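Local coordinates for protein transcriptional regulator kdgR (Escherichia coli, PDB 1YSP) that represses transcription of genes for transport and catabolism of 2-keto-3-deoxygluconate, seen here as the C-terminal domain of this IclR-family regulator, at residues A[65-70]-A[102-107]. Residues are numbered along the deposited sequence.
Sequences KVLLAW and VLDQVR
Two helices of the IclR-type C-terminal domain, 62-69 and 96-109, cross almost perpendicularly: the axes of 65-69 and 102-107 pass 9.0 Å apart at -88°. Ala69 lies at the crossing, its CA 4.8 Å from that of Leu103; its small side chain points toward the partner helix and puts CB 3.5 Å from both Leu103 O and Val106 CG1. Leu103 (m,t) extends beside it, CD1 3.7 Å from Leu68 CB and CD2 3.6 Å from Lys65 O, and touches Val76 of helix 73-80. Arg107, largely extended (chi1 t, chi2 t), runs along Trp70. Arg107 CG sits over the Trp70 indole face, a CH-pi contact 3.6 Å from the centroid of its five-membered ring, while Val106 CG1 lies 4.0 Å from Trp70 CZ3. One water bridges Trp70 O (2.7 Å) to Arg107 NH1 (3.0 Å). Lys65 places CD 3.9 Å from Val102 CG1 and sends NZ to a salt bridge with Glu117. Apolar packing around Ala69 thus mainly holds the crossing; Arg107 adds indole and water-bridged contacts.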
loop_
_atom_site.group_PDB
_atom_site.type_symbol
_atom_site.label_atom_id
_atom_site.label_comp_id
_atom_site.label_asym_id
_atom_site.label_seq_id
_atom_site.Cartn_x
_atom_site.Cartn_y
_atom_site.Cartn_z
ATOM N N LYS A 65 1.942 -0.194 -5.147
ATOM C CA LYS A 65 3.061 0.714 -5.333
ATOM C C LYS A 65 4.172 0.518 -4.307
ATOM O O LYS A 65 5.368 0.552 -4.642
ATOM C CB LYS A 65 2.635 2.149 -5.344
ATOM C CG LYS A 65 1.721 2.417 -6.608
ATOM C CD LYS A 65 1.323 3.877 -6.671
ATOM C CE LYS A 65 0.075 3.995 -7.600
ATOM N NZ LYS A 65 -0.515 5.404 -7.595
ATOM N N VAL A 66 3.790 0.336 -3.051
ATOM C CA VAL A 66 4.862 0.195 -2.062
ATOM C C VAL A 66 5.547 -1.168 -2.118
ATOM O O VAL A 66 6.710 -1.259 -1.729
ATOM C CB VAL A 66 4.421 0.555 -0.553
ATOM C CG1 VAL A 66 3.752 1.993 -0.439
ATOM C CG2 VAL A 66 3.629 -0.520 0.062
ATOM N N LEU A 67 4.867 -2.201 -2.608
ATOM C CA LEU A 67 5.466 -3.561 -2.777
ATOM C C LEU A 67 6.481 -3.617 -3.920
ATOM O O LEU A 67 7.347 -4.502 -3.961
ATOM C CB LEU A 67 4.413 -4.608 -3.029
ATOM C CG LEU A 67 3.555 -5.055 -1.853
ATOM C CD1 LEU A 67 2.274 -5.713 -2.378
ATOM C CD2 LEU A 67 4.361 -6.002 -0.928
ATOM N N LEU A 68 6.351 -2.676 -4.833
ATOM C CA LEU A 68 7.311 -2.500 -5.941
ATOM C C LEU A 68 8.376 -1.454 -5.778
ATOM O O LEU A 68 9.463 -1.611 -6.373
ATOM C CB LEU A 68 6.548 -2.185 -7.258
ATOM C CG LEU A 68 5.519 -3.229 -7.703
ATOM C CD1 LEU A 68 4.748 -2.754 -9.017
ATOM C CD2 LEU A 68 6.095 -4.672 -7.914
ATOM N N ALA A 69 8.087 -0.347 -5.072
ATOM C CA ALA A 69 8.952 0.845 -5.073
ATOM C C ALA A 69 10.379 0.654 -4.546
ATOM O O ALA A 69 11.288 1.322 -5.012
ATOM C CB ALA A 69 8.284 2.059 -4.404
ATOM N N TRP A 70 10.575 -0.237 -3.591
ATOM C CA TRP A 70 11.934 -0.457 -3.056
ATOM C C TRP A 70 12.678 -1.644 -3.743
ATOM O O TRP A 70 13.818 -1.993 -3.352
ATOM C CB TRP A 70 11.870 -0.670 -1.526
ATOM C CG TRP A 70 11.618 0.612 -0.752
ATOM C CD1 TRP A 70 12.556 1.399 -0.160
ATOM C CD2 TRP A 70 10.348 1.268 -0.532
ATOM N NE1 TRP A 70 11.962 2.514 0.385
ATOM C CE2 TRP A 70 10.605 2.437 0.202
ATOM C CE3 TRP A 70 9.022 0.968 -0.887
ATOM C CZ2 TRP A 70 9.591 3.318 0.593
ATOM C CZ3 TRP A 70 8.003 1.837 -0.479
ATOM C CH2 TRP A 70 8.309 3.006 0.240
ATOM N N VAL A 102 6.526 6.958 -11.108
ATOM C CA VAL A 102 5.686 7.049 -9.896
ATOM C C VAL A 102 6.357 6.284 -8.722
ATOM O O VAL A 102 6.415 6.766 -7.569
ATOM C CB VAL A 102 4.260 6.548 -10.208
ATOM C CG1 VAL A 102 3.449 6.305 -8.931
ATOM C CG2 VAL A 102 3.542 7.555 -11.163
ATOM N N LEU A 103 6.900 5.118 -9.028
ATOM C CA LEU A 103 7.601 4.328 -8.011
ATOM C C LEU A 103 8.815 5.071 -7.428
ATOM O O LEU A 103 9.143 4.914 -6.230
ATOM C CB LEU A 103 7.983 2.974 -8.577
ATOM C CG LEU A 103 6.818 2.073 -9.019
ATOM C CD1 LEU A 103 7.468 0.747 -9.367
ATOM C CD2 LEU A 103 5.751 1.879 -7.957
ATOM N N ASP A 104 9.484 5.866 -8.266
ATOM C CA ASP A 104 10.582 6.737 -7.805
ATOM C C ASP A 104 10.073 7.684 -6.720
ATOM O O ASP A 104 10.715 7.843 -5.653
ATOM C CB ASP A 104 11.178 7.593 -8.936
ATOM C CG ASP A 104 11.991 6.805 -9.945
ATOM O OD1 ASP A 104 12.419 5.678 -9.687
ATOM O OD2 ASP A 104 12.172 7.359 -11.056
ATOM N N GLN A 105 8.943 8.341 -6.986
ATOM C CA GLN A 105 8.374 9.284 -6.023
ATOM C C GLN A 105 7.931 8.544 -4.742
ATOM O O GLN A 105 8.128 9.069 -3.620
ATOM C CB GLN A 105 7.203 10.036 -6.631
ATOM C CG GLN A 105 6.467 10.947 -5.693
ATOM C CD GLN A 105 7.295 12.163 -5.333
ATOM O OE1 GLN A 105 8.240 12.506 -6.062
ATOM N NE2 GLN A 105 6.970 12.813 -4.213
ATOM N N VAL A 106 7.337 7.363 -4.907
ATOM C CA VAL A 106 6.915 6.577 -3.730
ATOM C C VAL A 106 8.140 6.310 -2.803
ATOM O O VAL A 106 8.083 6.571 -1.600
ATOM C CB VAL A 106 6.208 5.240 -4.170
ATOM C CG1 VAL A 106 5.970 4.286 -2.966
ATOM C CG2 VAL A 106 4.856 5.544 -4.849
ATOM N N ARG A 107 9.215 5.781 -3.378
ATOM C CA ARG A 107 10.444 5.532 -2.603
ATOM C C ARG A 107 10.955 6.821 -1.933
ATOM O O ARG A 107 11.242 6.844 -0.699
ATOM C CB ARG A 107 11.515 4.812 -3.453
ATOM C CG ARG A 107 12.526 3.984 -2.636
ATOM C CD ARG A 107 13.651 3.373 -3.509
ATOM N NE ARG A 107 14.857 3.186 -2.682
ATOM C CZ ARG A 107 15.472 2.024 -2.433
ATOM N NH1 ARG A 107 15.051 0.882 -2.974
ATOM N NH2 ARG A 107 16.546 2.012 -1.645
HETATM O O HOH W 1 15.568 -1.552 -1.340
#